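Local coordinates for protein aminotransferase (Streptomyces pactum, PDB 4ZM4) that belongs to the class-III aminotransferases, pyridoxal-5'-phosphate-dependent proteins of fold type I, and here holds P3B and pyridoxal-5'-phosphate, at residues W153-L158 and P184-H189; G194-D199 and P228-F233; G269-L274 and G291-A296; R398-Q403 and F413-L418. The protein carries 1 engineered substitution. One frame throughout, in Å; residues are numbered along the deposited sequence.

Contact 1 (W153-L158 and P184-H189)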
loop_
_atom_site.group_PDB
_atom_site.type_symbol
_atom_site.label_atom_id
_atom_site.label_comp_id
_atom_site.label_asym_id
_atom_site.label_seq_id
_atom_site.Cartn_x
_atom_site.Cartn_y
_atom_site.Cartn_z
ATOM N N TRP B 153 -9.035 4.946 -1.053
ATOM C CA TRP B 153 -10.164 4.341 -0.354
ATOM C C TRP B 153 -10.055 4.419 1.157
ATOM O O TRP B 153 -10.744 3.673 1.867
ATOM C CB TRP B 153 -10.320 2.883 -0.807
ATOM C CG TRP B 153 -9.053 2.066 -0.864
ATOM C CD1 TRP B 153 -8.134 2.042 -1.850
ATOM C CD2 TRP B 153 -8.592 1.142 0.124
ATOM N NE1 TRP B 153 -7.101 1.173 -1.539
ATOM C CE2 TRP B 153 -7.386 0.590 -0.338
ATOM C CE3 TRP B 153 -9.111 0.706 1.341
ATOM C CZ2 TRP B 153 -6.698 -0.382 0.363
ATOM C CZ3 TRP B 153 -8.443 -0.230 2.025
ATOM C CH2 TRP B 153 -7.232 -0.770 1.548
ATOM N N SER B 154 -9.211 5.323 1.666
ATOM C CA SER B 154 -9.094 5.484 3.131
ATOM C C SER B 154 -10.410 5.986 3.697
ATOM O O SER B 154 -11.228 6.597 3.004
ATOM C CB SER B 154 -7.923 6.382 3.554
ATOM O OG SER B 154 -8.082 7.714 3.050
ATOM N N GLU B 155 -10.578 5.739 4.994
ATOM C CA GLU B 155 -11.842 5.905 5.684
ATOM C C GLU B 155 -12.450 7.333 5.611
ATOM O O GLU B 155 -13.654 7.443 5.449
ATOM C CB GLU B 155 -11.667 5.464 7.151
ATOM C CG GLU B 155 -12.986 5.147 7.855
ATOM C CD GLU B 155 -13.520 3.755 7.551
ATOM O OE1 GLU B 155 -14.560 3.377 8.104
ATOM O OE2 GLU B 155 -12.868 3.027 6.783
ATOM N N THR B 156 -11.628 8.393 5.667
ATOM C CA THR B 156 -12.143 9.785 5.661
ATOM C C THR B 156 -12.371 10.390 4.273
ATOM O O THR B 156 -12.997 11.453 4.161
ATOM C CB THR B 156 -11.294 10.775 6.548
ATOM O OG1 THR B 156 -10.111 11.202 5.870
ATOM C CG2 THR B 156 -10.868 10.106 7.894
ATOM N N VAL B 157 -11.970 9.705 3.198
ATOM C CA VAL B 157 -12.195 10.235 1.833
ATOM C C VAL B 157 -13.005 9.370 0.862
ATOM O O VAL B 157 -13.416 9.859 -0.177
ATOM C CB VAL B 157 -10.889 10.587 1.112
ATOM C CG1 VAL B 157 -10.130 11.607 1.928
ATOM C CG2 VAL B 157 -10.027 9.342 0.871
ATOM N N LEU B 158 -13.247 8.096 1.185
ATOM C CA LEU B 158 -13.948 7.210 0.231
ATOM C C LEU B 158 -15.431 7.551 0.049
ATOM O O LEU B 158 -16.269 7.170 0.867
ATOM C CB LEU B 158 -13.791 5.756 0.627
ATOM C CG LEU B 158 -14.450 4.745 -0.287
ATOM C CD1 LEU B 158 -14.068 4.965 -1.754
ATOM C CD2 LEU B 158 -14.090 3.332 0.163
ATOM N N PRO B 184 -19.911 4.826 10.714
ATOM C CA PRO B 184 -20.908 5.829 10.315
ATOM C C PRO B 184 -20.364 7.270 10.303
ATOM O O PRO B 184 -20.870 8.091 9.515
ATOM C CB PRO B 184 -22.054 5.684 11.338
ATOM C CG PRO B 184 -21.556 4.790 12.406
ATOM C CD PRO B 184 -20.332 4.040 11.896
ATOM N N GLU B 185 -19.342 7.547 11.116
ATOM C CA GLU B 185 -18.803 8.887 11.219
ATOM C C GLU B 185 -17.695 9.128 10.172
ATOM O O GLU B 185 -17.067 10.185 10.162
ATOM C CB GLU B 185 -18.246 9.133 12.620
ATOM C CG GLU B 185 -19.226 8.908 13.777
ATOM C CD GLU B 185 -19.277 7.462 14.266
ATOM O OE1 GLU B 185 -18.667 6.568 13.649
ATOM O OE2 GLU B 185 -19.947 7.192 15.270
ATOM N N ALA B 186 -17.449 8.156 9.288
ATOM C CA ALA B 186 -16.239 8.176 8.476
ATOM C C ALA B 186 -16.096 9.509 7.778
ATOM O O ALA B 186 -14.992 10.054 7.709
ATOM C CB ALA B 186 -16.257 7.061 7.461
ATOM N N LEU B 187 -17.213 10.038 7.263
ATOM C CA LEU B 187 -17.178 11.211 6.406
ATOM C C LEU B 187 -17.714 12.449 7.069
ATOM O O LEU B 187 -18.064 13.413 6.394
ATOM C CB LEU B 187 -17.935 10.908 5.108
ATOM C CG LEU B 187 -17.359 9.797 4.217
ATOM C CD1 LEU B 187 -18.235 9.625 2.994
ATOM C CD2 LEU B 187 -15.941 10.039 3.761
ATOM N N ALA B 188 -17.855 12.399 8.399
ATOM C CA ALA B 188 -18.443 13.493 9.175
ATOM C C ALA B 188 -17.691 14.803 8.981
ATOM O O ALA B 188 -18.290 15.862 9.075
ATOM C CB ALA B 188 -18.436 13.138 10.641
ATOM N N HIS B 189 -16.381 14.710 8.717
ATOM C CA HIS B 189 -15.496 15.864 8.618
ATOM C C HIS B 189 -15.008 16.026 7.183
ATOM O O HIS B 189 -13.944 16.555 6.926
ATOM C CB HIS B 189 -14.340 15.718 9.624
ATOM C CG HIS B 189 -14.799 15.644 11.050
ATOM N ND1 HIS B 189 -15.062 16.764 11.807
ATOM C CD2 HIS B 189 -15.071 14.589 11.844
ATOM C CE1 HIS B 189 -15.512 16.404 12.991
ATOM N NE2 HIS B 189 -15.496 15.086 13.051
#
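Leu187 sets CG anti to its carbonyl carbon (chi1 -63°), whereas Glu155 sends CG anti to its backbone N (chi1 -161°) and then bends at chi2. The first choice carries a leucine tip along a run of backbone carbonyls, and the second lays a glutamate methylene beside the methyl of Ala186. That methyl points at the facing loop, with Ala186 CB 3.3 Å from Glu155 O and 3.8 Å from Glu155 CG. The two branches of Leu187 divide the remainder: CD2 comes to 3.3 Å from Thr156 O, while CD1 is 3.8 Å from Leu158 O. In the reverse direction, Thr156 CA offers its hydrogen to Ala186 O at 3.5 Å, with an angle of 162° at the hydrogen. Both segments belong to the connection between strands 142-146 and 190-193, and each backbone is folded on itself. Ala188 N bonds Glu185 O at 2.9 Å to close a type I turn, and Ser154 O accepts from both Val157 N and Leu158 N. The polar ends find partners outside the two segments. Glu155 OE2 makes a salt bridge with Arg132 of the second subunit and OE1 takes the N-H of Ile183; Thr156 OG1 pairs with Arg135, and Thr156 O with Thr190 OG1. Beyond the turn, Glu185 and His189 each bond their counterpart, His189 or Glu185, in the second subunit. What unites the two loops is methyl-to-carbonyl packing plus one nearly straight CA-H...O contact. Shape sets the fit, and the glutamate, although buried, is probably kept charged by its salt bridge across the dimer interface.

Contact 2 (G194-D199 and P228-F233)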
loop_
_atom_site.group_PDB
_atom_site.type_symbol
_atom_site.label_atom_id
_atom_site.label_comp_id
_atom_site.label_asym_id
_atom_site.label_seq_id
_atom_site.Cartn_x
_atom_site.Cartn_y
_atom_site.Cartn_z
ATOM N N GLY B 194 -18.931 20.700 -6.361
ATOM C CA GLY B 194 -18.734 20.410 -7.763
ATOM C C GLY B 194 -17.424 21.017 -8.270
ATOM O O GLY B 194 -17.052 22.135 -7.889
ATOM N N TRP B 195 -16.762 20.279 -9.148
ATOM C CA TRP B 195 -15.537 20.693 -9.801
ATOM C C TRP B 195 -15.815 21.934 -10.644
ATOM O O TRP B 195 -16.890 22.043 -11.207
ATOM C CB TRP B 195 -15.079 19.557 -10.695
ATOM C CG TRP B 195 -13.740 19.705 -11.425
ATOM C CD1 TRP B 195 -13.479 19.315 -12.695
ATOM C CD2 TRP B 195 -12.489 20.196 -10.904
ATOM N NE1 TRP B 195 -12.173 19.530 -12.998
ATOM C CE2 TRP B 195 -11.545 20.075 -11.925
ATOM C CE3 TRP B 195 -12.098 20.731 -9.682
ATOM C CZ2 TRP B 195 -10.237 20.452 -11.777
ATOM C CZ3 TRP B 195 -10.787 21.132 -9.537
ATOM C CH2 TRP B 195 -9.875 21.009 -10.586
ATOM N N ASN B 196 -14.872 22.871 -10.668
ATOM C CA ASN B 196 -14.946 24.084 -11.455
ATOM C C ASN B 196 -16.176 24.936 -11.183
ATOM O O ASN B 196 -16.763 25.503 -12.098
ATOM C CB ASN B 196 -14.833 23.748 -12.938
ATOM C CG ASN B 196 -13.427 23.294 -13.329
ATOM O OD1 ASN B 196 -12.439 23.838 -12.849
ATOM N ND2 ASN B 196 -13.337 22.314 -14.202
ATOM N N ASP B 197 -16.582 25.028 -9.914
ATOM C CA ASP B 197 -17.726 25.888 -9.492
ATOM C C ASP B 197 -17.220 26.965 -8.539
ATOM O O ASP B 197 -17.307 26.797 -7.328
ATOM C CB ASP B 197 -18.801 25.037 -8.811
ATOM C CG ASP B 197 -20.065 25.822 -8.525
ATOM O OD1 ASP B 197 -20.036 27.070 -8.564
ATOM O OD2 ASP B 197 -21.105 25.194 -8.283
ATOM N N PRO B 198 -16.671 28.082 -9.077
ATOM C CA PRO B 198 -16.061 29.117 -8.211
ATOM C C PRO B 198 -17.010 29.792 -7.206
ATOM O O PRO B 198 -16.611 30.083 -6.085
ATOM C CB PRO B 198 -15.475 30.128 -9.198
ATOM C CG PRO B 198 -16.018 29.793 -10.531
ATOM C CD PRO B 198 -16.583 28.417 -10.510
ATOM N N ASP B 199 -18.247 30.036 -7.606
ATOM C CA ASP B 199 -19.256 30.614 -6.700
ATOM C C ASP B 199 -19.413 29.742 -5.441
ATOM O O ASP B 199 -19.316 30.226 -4.342
ATOM C CB ASP B 199 -20.623 30.720 -7.400
ATOM C CG ASP B 199 -20.657 31.779 -8.505
ATOM O OD1 ASP B 199 -19.824 32.722 -8.493
ATOM O OD2 ASP B 199 -21.562 31.663 -9.396
ATOM N N PRO B 228 -9.926 19.219 -17.344
ATOM C CA PRO B 228 -8.974 20.150 -16.795
ATOM C C PRO B 228 -9.646 21.250 -15.970
ATOM O O PRO B 228 -10.871 21.438 -16.028
ATOM C CB PRO B 228 -8.299 20.743 -18.041
ATOM C CG PRO B 228 -9.333 20.665 -19.105
ATOM C CD PRO B 228 -10.222 19.493 -18.765
ATOM N N PRO B 229 -8.857 21.965 -15.174
ATOM C CA PRO B 229 -9.476 23.017 -14.385
ATOM C C PRO B 229 -9.827 24.187 -15.304
ATOM O O PRO B 229 -9.075 24.487 -16.237
ATOM C CB PRO B 229 -8.371 23.398 -13.404
ATOM C CG PRO B 229 -7.104 23.110 -14.149
ATOM C CD PRO B 229 -7.391 21.976 -15.089
ATOM N N ALA B 230 -10.958 24.833 -15.050
ATOM C CA ALA B 230 -11.353 26.033 -15.777
ATOM C C ALA B 230 -10.313 27.123 -15.554
ATOM O O ALA B 230 -9.664 27.170 -14.504
ATOM C CB ALA B 230 -12.712 26.512 -15.305
ATOM N N PRO B 231 -10.150 28.016 -16.532
ATOM C CA PRO B 231 -9.253 29.176 -16.376
ATOM C C PRO B 231 -9.454 29.876 -15.033
ATOM O O PRO B 231 -10.581 30.239 -14.688
ATOM C CB PRO B 231 -9.667 30.105 -17.526
ATOM C CG PRO B 231 -10.244 29.193 -18.574
ATOM C CD PRO B 231 -10.898 28.058 -17.809
ATOM N N GLY B 232 -8.371 30.009 -14.271
ATOM C CA GLY B 232 -8.383 30.685 -12.967
ATOM C C GLY B 232 -8.828 29.880 -11.742
ATOM O O GLY B 232 -8.783 30.403 -10.617
ATOM N N PHE B 233 -9.287 28.635 -11.934
ATOM C CA PHE B 233 -9.846 27.893 -10.821
ATOM C C PHE B 233 -8.793 27.467 -9.814
ATOM O O PHE B 233 -8.972 27.659 -8.609
ATOM C CB PHE B 233 -10.654 26.702 -11.288
ATOM C CG PHE B 233 -11.513 26.125 -10.220
ATOM C CD1 PHE B 233 -12.641 26.801 -9.792
ATOM C CD2 PHE B 233 -11.190 24.907 -9.622
ATOM C CE1 PHE B 233 -13.475 26.247 -8.820
ATOM C CE2 PHE B 233 -11.994 24.373 -8.635
ATOM C CZ PHE B 233 -13.137 25.034 -8.237
#
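The Trp195 indole and the Phe233 phenyl meet as an offset T-shaped pair: the phenyl edge is turned to the face of the indole's six-membered ring, with centroids 5.3 Å apart and planes at 86°. Asn196 contributes to both rings. Asn196 CA sits over one Phe233 face, 3.8 Å from the centroid and 12° off the normal, a CH-pi contact, while its ND2 stands above a Trp195 face toward the rim. Pro198 lies at the Phe233 edge, its CA in the ring plane. Along the indole, Trp195 CZ2 runs beside Pro229 CB at 3.8 Å. Both aromatic residues hold CG anti to the backbone N; Asn196 instead places CG anti to its carbonyl carbon, which presents the amide to the 228-233 backbone. There it works in both directions. Asn196 OD1 accepts from Ala230 N at 2.8 Å with an N-H...O angle of 171°, although the donor stands well above the carbonyl plane, and Asn196 ND2 gives to an in-plane lone pair of Pro228 O at 3.2 Å. The same ND2 also reaches Arg385 O, so three bonds fix the amide's rotation, and Trp195 NE1 is bound to Ile227 O. Asn196 takes a left-handed backbone conformation as the third residue of a type II turn, facing a second type II turn closed by Phe233 N to Ala230 O. Asp197 and Gly232 are N-caps, Asp197 capping Ala200 N, so the contact couples the starts of helices 198-208 and 233-244: two strand-to-helix connections of the large alpha/beta domain of fold type I.

Contact 3 (G269-L274 and G291-A296)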
loop_
_atom_site.group_PDB
_atom_site.type_symbol
_atom_site.label_atom_id
_atom_site.label_comp_id
_atom_site.label_asym_id
_atom_site.label_seq_id
_atom_site.Cartn_x
_atom_site.Cartn_y
_atom_site.Cartn_z
ATOM N N GLY B 269 1.249 26.480 -13.233
ATOM C CA GLY B 269 1.897 27.519 -12.442
ATOM C C GLY B 269 1.243 27.837 -11.101
ATOM O O GLY B 269 1.160 28.999 -10.703
ATOM N N VAL B 270 0.750 26.821 -10.410
ATOM C CA VAL B 270 0.141 27.010 -9.071
ATOM C C VAL B 270 0.751 25.980 -8.135
ATOM O O VAL B 270 0.739 24.796 -8.432
ATOM C CB VAL B 270 -1.383 26.813 -9.103
ATOM C CG1 VAL B 270 -1.989 26.925 -7.712
ATOM C CG2 VAL B 270 -2.005 27.824 -10.034
ATOM N N GLU B 271 1.258 26.442 -7.000
ATOM C CA GLU B 271 1.981 25.589 -6.087
ATOM C C GLU B 271 1.124 25.312 -4.858
ATOM O O GLU B 271 0.698 26.246 -4.171
ATOM C CB GLU B 271 3.287 26.231 -5.680
ATOM C CG GLU B 271 4.228 25.295 -4.949
ATOM C CD GLU B 271 5.565 25.955 -4.646
ATOM O OE1 GLU B 271 6.302 26.299 -5.618
ATOM O OE2 GLU B 271 5.867 26.149 -3.451
ATOM N N PRO B 272 0.867 24.015 -4.585
ATOM C CA PRO B 272 0.139 23.602 -3.399
ATOM C C PRO B 272 1.061 23.526 -2.180
ATOM O O PRO B 272 2.275 23.592 -2.334
ATOM C CB PRO B 272 -0.302 22.187 -3.746
ATOM C CG PRO B 272 0.838 21.658 -4.533
ATOM C CD PRO B 272 1.353 22.846 -5.339
ATOM N N ASP B 273 0.464 23.293 -1.009
ATOM C CA ASP B 273 1.195 23.085 0.249
ATOM C C ASP B 273 1.731 21.677 0.366
ATOM O O ASP B 273 2.857 21.490 0.793
ATOM C CB ASP B 273 0.294 23.433 1.438
ATOM C CG ASP B 273 -0.146 24.882 1.417
ATOM O OD1 ASP B 273 0.742 25.740 1.255
ATOM O OD2 ASP B 273 -1.368 25.182 1.445
ATOM N N LEU B 274 0.922 20.694 -0.010
ATOM C CA LEU B 274 1.339 19.297 -0.038
ATOM C C LEU B 274 1.025 18.689 -1.426
ATOM O O LEU B 274 0.120 19.178 -2.118
ATOM C CB LEU B 274 0.619 18.514 1.030
ATOM C CG LEU B 274 0.936 18.873 2.483
ATOM C CD1 LEU B 274 -0.023 18.148 3.441
ATOM C CD2 LEU B 274 2.379 18.494 2.828
ATOM N N GLY B 291 4.632 15.078 -0.075
ATOM C CA GLY B 291 5.627 16.019 0.380
ATOM C C GLY B 291 5.245 17.450 0.122
ATOM O O GLY B 291 4.215 17.731 -0.477
ATOM N N GLY B 292 6.107 18.354 0.578
ATOM C CA GLY B 292 5.945 19.790 0.332
ATOM C C GLY B 292 7.232 20.523 0.707
ATOM O O GLY B 292 8.284 19.895 0.878
ATOM N N ARG B 293 7.140 21.839 0.879
ATOM C CA ARG B 293 8.283 22.609 1.347
ATOM C C ARG B 293 8.497 22.339 2.820
ATOM O O ARG B 293 7.626 21.724 3.478
ATOM C CB ARG B 293 8.074 24.089 1.077
ATOM C CG ARG B 293 8.172 24.394 -0.398
ATOM C CD ARG B 293 8.043 25.867 -0.676
ATOM N NE ARG B 293 8.095 26.170 -2.110
ATOM C CZ ARG B 293 9.200 26.228 -2.860
ATOM N NH1 ARG B 293 10.409 25.966 -2.349
ATOM N NH2 ARG B 293 9.087 26.544 -4.145
ATOM N N ARG B 294 9.645 22.785 3.344
ATOM C CA ARG B 294 10.021 22.449 4.734
ATOM C C ARG B 294 9.011 22.914 5.765
ATOM O O ARG B 294 8.735 22.214 6.720
ATOM C CB ARG B 294 11.404 22.979 5.094
ATOM C CG ARG B 294 12.559 22.174 4.484
ATOM C CD ARG B 294 13.585 23.005 3.759
ATOM N NE ARG B 294 14.332 22.307 2.733
ATOM C CZ ARG B 294 15.168 21.296 2.938
ATOM N NH1 ARG B 294 15.391 20.813 4.164
ATOM N NH2 ARG B 294 15.745 20.743 1.891
ATOM N N HIS B 295 8.394 24.067 5.520
ATOM C CA HIS B 295 7.394 24.578 6.444
ATOM C C HIS B 295 6.186 23.621 6.552
ATOM O O HIS B 295 5.830 23.189 7.633
ATOM C CB HIS B 295 6.936 26.008 6.078
ATOM C CG HIS B 295 6.195 26.685 7.205
ATOM N ND1 HIS B 295 4.830 26.894 7.212
ATOM C CD2 HIS B 295 6.637 27.110 8.413
ATOM C CE1 HIS B 295 4.470 27.452 8.355
ATOM N NE2 HIS B 295 5.549 27.584 9.105
ATOM N N ALA B 296 5.601 23.262 5.421
ATOM C CA ALA B 296 4.435 22.358 5.401
ATOM C C ALA B 296 4.767 20.976 5.973
ATOM O O ALA B 296 3.882 20.311 6.522
ATOM C CB ALA B 296 3.882 22.230 3.990
HETATM O O HOH W 1 4.537 23.544 0.878
#
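Segment 269-274 leaves a helix through a Schellman motif at Gly269, passes through Val270 to Pro272 in extended conformation, kinks at Asp273 and enters strand 274-277, where it meets the end of the antiparallel strand 288-292. These are neighbouring strands of the seven-stranded mixed sheet of the large domain, and at this end of the pair the backbones meet through CA-H...O contacts, next to the Gly291-Thr275 backbone hydrogen bond: Leu274 CA lies 3.3 Å from Gly291 O, and Gly292 CA 3.6 Å from Asp273 O. Gly292 has no side chain, so that carbonyl can press up to its backbone. Glu271 and Arg293 cross at about a right angle. The arginine, extended from CG to NE, grips the carboxylate side-on: Arg293 NE gives to Glu271 OE2 at 2.6 Å with an angle of 162°, and Arg293 NH2 to Glu271 OE1 at 3.2 Å. Both oxygens use their syn lone pairs, although carboxylate and guanidinium planes are turned 36° apart. Arg293 NH1 has a second acid, Glu115, so the guanidinium spans two carboxylates, which would probably stabilise its charge. Asp273 OD2 meets Arg238 and Leu248 N. Ala296 CB points toward the strand start, 3.4 Å from Asp273 O and 4.2 Å from Leu274 CD2. A water bridges the two backbones, donating to Asp273 O at 2.7 Å and accepting from Arg293 N at 3.1 Å.

Contact 4 (R398-Q403 and F413-L418)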
loop_
_atom_site.group_PDB
_atom_site.type_symbol
_atom_site.label_atom_id
_atom_site.label_comp_id
_atom_site.label_asym_id
_atom_site.label_seq_id
_atom_site.Cartn_x
_atom_site.Cartn_y
_atom_site.Cartn_z
ATOM N N ARG B 398 -23.842 2.156 -25.133
ATOM C CA ARG B 398 -23.158 2.073 -26.423
ATOM C C ARG B 398 -21.640 2.077 -26.253
ATOM O O ARG B 398 -20.958 1.340 -26.943
ATOM C CB ARG B 398 -23.569 3.177 -27.389
ATOM C CG ARG B 398 -24.700 2.791 -28.322
ATOM C CD ARG B 398 -24.979 3.840 -29.403
ATOM N NE ARG B 398 -26.109 3.437 -30.233
ATOM C CZ ARG B 398 -27.381 3.527 -29.880
ATOM N NH1 ARG B 398 -27.740 4.084 -28.736
ATOM N NH2 ARG B 398 -28.308 3.064 -30.696
ATOM N N HIS B 399 -21.110 2.865 -25.328
ATOM C CA HIS B 399 -19.668 2.842 -25.104
ATOM C C HIS B 399 -19.187 1.469 -24.621
ATOM O O HIS B 399 -18.224 0.945 -25.170
ATOM C CB HIS B 399 -19.196 3.955 -24.153
ATOM C CG HIS B 399 -17.779 4.341 -24.387
ATOM N ND1 HIS B 399 -17.423 5.267 -25.337
ATOM C CD2 HIS B 399 -16.623 3.877 -23.856
ATOM C CE1 HIS B 399 -16.108 5.392 -25.358
ATOM N NE2 HIS B 399 -15.598 4.558 -24.469
ATOM N N ARG B 400 -19.890 0.874 -23.651
ATOM C CA ARG B 400 -19.599 -0.493 -23.211
ATOM C C ARG B 400 -19.584 -1.436 -24.385
ATOM O O ARG B 400 -18.739 -2.338 -24.481
ATOM C CB ARG B 400 -20.613 -0.997 -22.166
ATOM C CG ARG B 400 -20.476 -0.384 -20.781
ATOM C CD ARG B 400 -21.227 -1.125 -19.675
ATOM N NE ARG B 400 -20.358 -2.135 -19.054
ATOM C CZ ARG B 400 -19.352 -1.880 -18.204
ATOM N NH1 ARG B 400 -19.051 -0.630 -17.830
ATOM N NH2 ARG B 400 -18.634 -2.884 -17.716
ATOM N N ARG B 401 -20.542 -1.256 -25.276
ATOM C CA ARG B 401 -20.699 -2.160 -26.412
ATOM C C ARG B 401 -19.541 -1.949 -27.356
ATOM O O ARG B 401 -18.884 -2.912 -27.775
ATOM C CB ARG B 401 -22.044 -1.902 -27.090
ATOM C CG ARG B 401 -22.544 -2.993 -28.020
ATOM C CD ARG B 401 -24.045 -3.161 -27.920
ATOM N NE ARG B 401 -24.883 -1.999 -28.109
ATOM C CZ ARG B 401 -25.143 -1.405 -29.259
ATOM N NH1 ARG B 401 -24.517 -1.769 -30.381
ATOM N NH2 ARG B 401 -25.995 -0.407 -29.280
ATOM N N LEU B 402 -19.190 -0.685 -27.582
ATOM C CA LEU B 402 -17.985 -0.338 -28.360
ATOM C C LEU B 402 -16.695 -0.960 -27.822
ATOM O O LEU B 402 -15.853 -1.400 -28.608
ATOM C CB LEU B 402 -17.812 1.176 -28.447
ATOM C CG LEU B 402 -16.703 1.680 -29.357
ATOM C CD1 LEU B 402 -17.048 1.382 -30.811
ATOM C CD2 LEU B 402 -16.468 3.170 -29.152
ATOM N N GLN B 403 -16.512 -1.017 -26.508
ATOM C CA GLN B 403 -15.238 -1.539 -26.013
ATOM C C GLN B 403 -15.123 -3.064 -26.126
ATOM O O GLN B 403 -14.033 -3.557 -26.375
ATOM C CB GLN B 403 -14.840 -1.003 -24.600
ATOM C CG GLN B 403 -15.089 -1.881 -23.394
ATOM C CD GLN B 403 -14.284 -3.162 -23.285
ATOM O OE1 GLN B 403 -14.870 -4.199 -23.104
ATOM N NE2 GLN B 403 -12.981 -3.083 -23.290
ATOM N N PHE B 413 -9.492 -0.706 -24.105
ATOM C CA PHE B 413 -9.661 0.399 -23.187
ATOM C C PHE B 413 -10.741 0.022 -22.149
ATOM O O PHE B 413 -11.461 -0.920 -22.369
ATOM C CB PHE B 413 -9.980 1.705 -23.933
ATOM C CG PHE B 413 -11.131 1.611 -24.879
ATOM C CD1 PHE B 413 -12.411 1.836 -24.432
ATOM C CD2 PHE B 413 -10.943 1.294 -26.200
ATOM C CE1 PHE B 413 -13.482 1.738 -25.291
ATOM C CE2 PHE B 413 -12.009 1.211 -27.071
ATOM C CZ PHE B 413 -13.288 1.438 -26.620
ATOM N N HIS B 414 -10.847 0.774 -21.045
ATOM C CA HIS B 414 -11.839 0.499 -19.992
ATOM C C HIS B 414 -13.269 0.759 -20.533
ATOM O O HIS B 414 -13.491 1.746 -21.219
ATOM C CB HIS B 414 -11.581 1.373 -18.772
ATOM C CG HIS B 414 -12.300 0.934 -17.535
ATOM N ND1 HIS B 414 -13.662 1.057 -17.369
ATOM C CD2 HIS B 414 -11.830 0.418 -16.376
ATOM C CE1 HIS B 414 -14.011 0.597 -16.188
ATOM N NE2 HIS B 414 -12.915 0.229 -15.552
ATOM N N PRO B 415 -14.226 -0.123 -20.216
ATOM C CA PRO B 415 -15.588 0.009 -20.745
ATOM C C PRO B 415 -16.383 1.222 -20.299
ATOM O O PRO B 415 -17.353 1.576 -20.982
ATOM C CB PRO B 415 -16.310 -1.251 -20.256
ATOM C CG PRO B 415 -15.364 -1.965 -19.367
ATOM C CD PRO B 415 -13.989 -1.440 -19.605
ATOM N N ASN B 416 -16.018 1.813 -19.168
ATOM C CA ASN B 416 -16.655 3.001 -18.684
ATOM C C ASN B 416 -16.063 4.194 -19.430
ATOM O O ASN B 416 -14.862 4.430 -19.409
ATOM C CB ASN B 416 -16.449 3.136 -17.176
ATOM C CG ASN B 416 -17.210 4.298 -16.579
ATOM O OD1 ASN B 416 -17.582 5.256 -17.267
ATOM N ND2 ASN B 416 -17.460 4.219 -15.303
ATOM N N ALA B 417 -16.910 4.967 -20.082
ATOM C CA ALA B 417 -16.434 6.074 -20.895
ATOM C C ALA B 417 -15.645 7.134 -20.105
ATOM O O ALA B 417 -14.806 7.831 -20.667
ATOM C CB ALA B 417 -17.622 6.717 -21.610
ATOM N N LEU B 418 -15.951 7.281 -18.826
ATOM C CA LEU B 418 -15.298 8.265 -17.968
ATOM C C LEU B 418 -13.911 7.842 -17.486
ATOM O O LEU B 418 -13.193 8.649 -16.913
ATOM C CB LEU B 418 -16.168 8.545 -16.756
ATOM C CG LEU B 418 -17.577 9.080 -17.051
ATOM C CD1 LEU B 418 -18.400 9.055 -15.791
ATOM C CD2 LEU B 418 -17.528 10.476 -17.612
HETATM O O HOH W 2 -11.562 -2.262 -25.728
#
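The contact borders the P3B site: the side chain of His414 lies about 5 Å from the ligand, and the loop carrying it packs against helix 396-408. Gln403 does the central work. Gln403 NE2 gives to Phe413 O at 2.8 Å, approaching nearly along the C=O axis although the bond is bent at the hydrogen (136°), while Gln403 CG lies 3.3 Å from Pro415 CA. Gln403 CB comes to 3.1 Å from Phe413 CE1, a tight approach, and chi1 of 100° lies away from the staggered positions, so the fit looks strained. Phe413 also takes the crowded first torsion, with CG between its backbone N and carbonyl carbon. A water above one face of the Phe413 ring, toward its rim, links the backbones, donating to Gln403 O and accepting from Phe413 N. One turn earlier, His399 has Ala417 CB over one face, 3.8 Å from the ring centroid and 16° off the normal, a CH-pi contact. Pro415 O lies at that ring's edge, and His399 ND1 bonds Leu373 N, which fixes the imidazole. Arg400 bends at chi3 so that its guanidinium lies over Pro415, CZ to CB 3.7 Å. The loop stiffens itself too. Asn416 N gives to His414 ND1 at 3.1 Å in the imidazole plane, which makes ND1 an acceptor and would leave the proton of a neutral ring on NE2, and Asn416 OD1 accepts from Leu418 N. Helix, short strand 411-412 and Asx-turn loop together form a C-terminal portion of the class-III aminotransferase fold that borders the ligand site.

In the fold
From the N terminus, the four contacts follow one another in series; none encloses or crosses another. Contact 1 closes the long excursion between strands 142-146 and 190-193 and faces the second subunit. The chain then leaves strand 190-193, and contact 2 closes a loop holding helix 198-208 and strand 212-217. Helix 233-244, strand 247-251 and helix 263-267 lead on to contact 3, which joins the ends of strands 274-277 and 288-292; Val270 there packs against helix 233-244. Contacts 2 and 3 come within about 7 Å at their nearest atoms. Contact 4 ties helix 396-408 to the loop after strand 411-412, across the chain's centre from contact 3, their centres 37 Å apart.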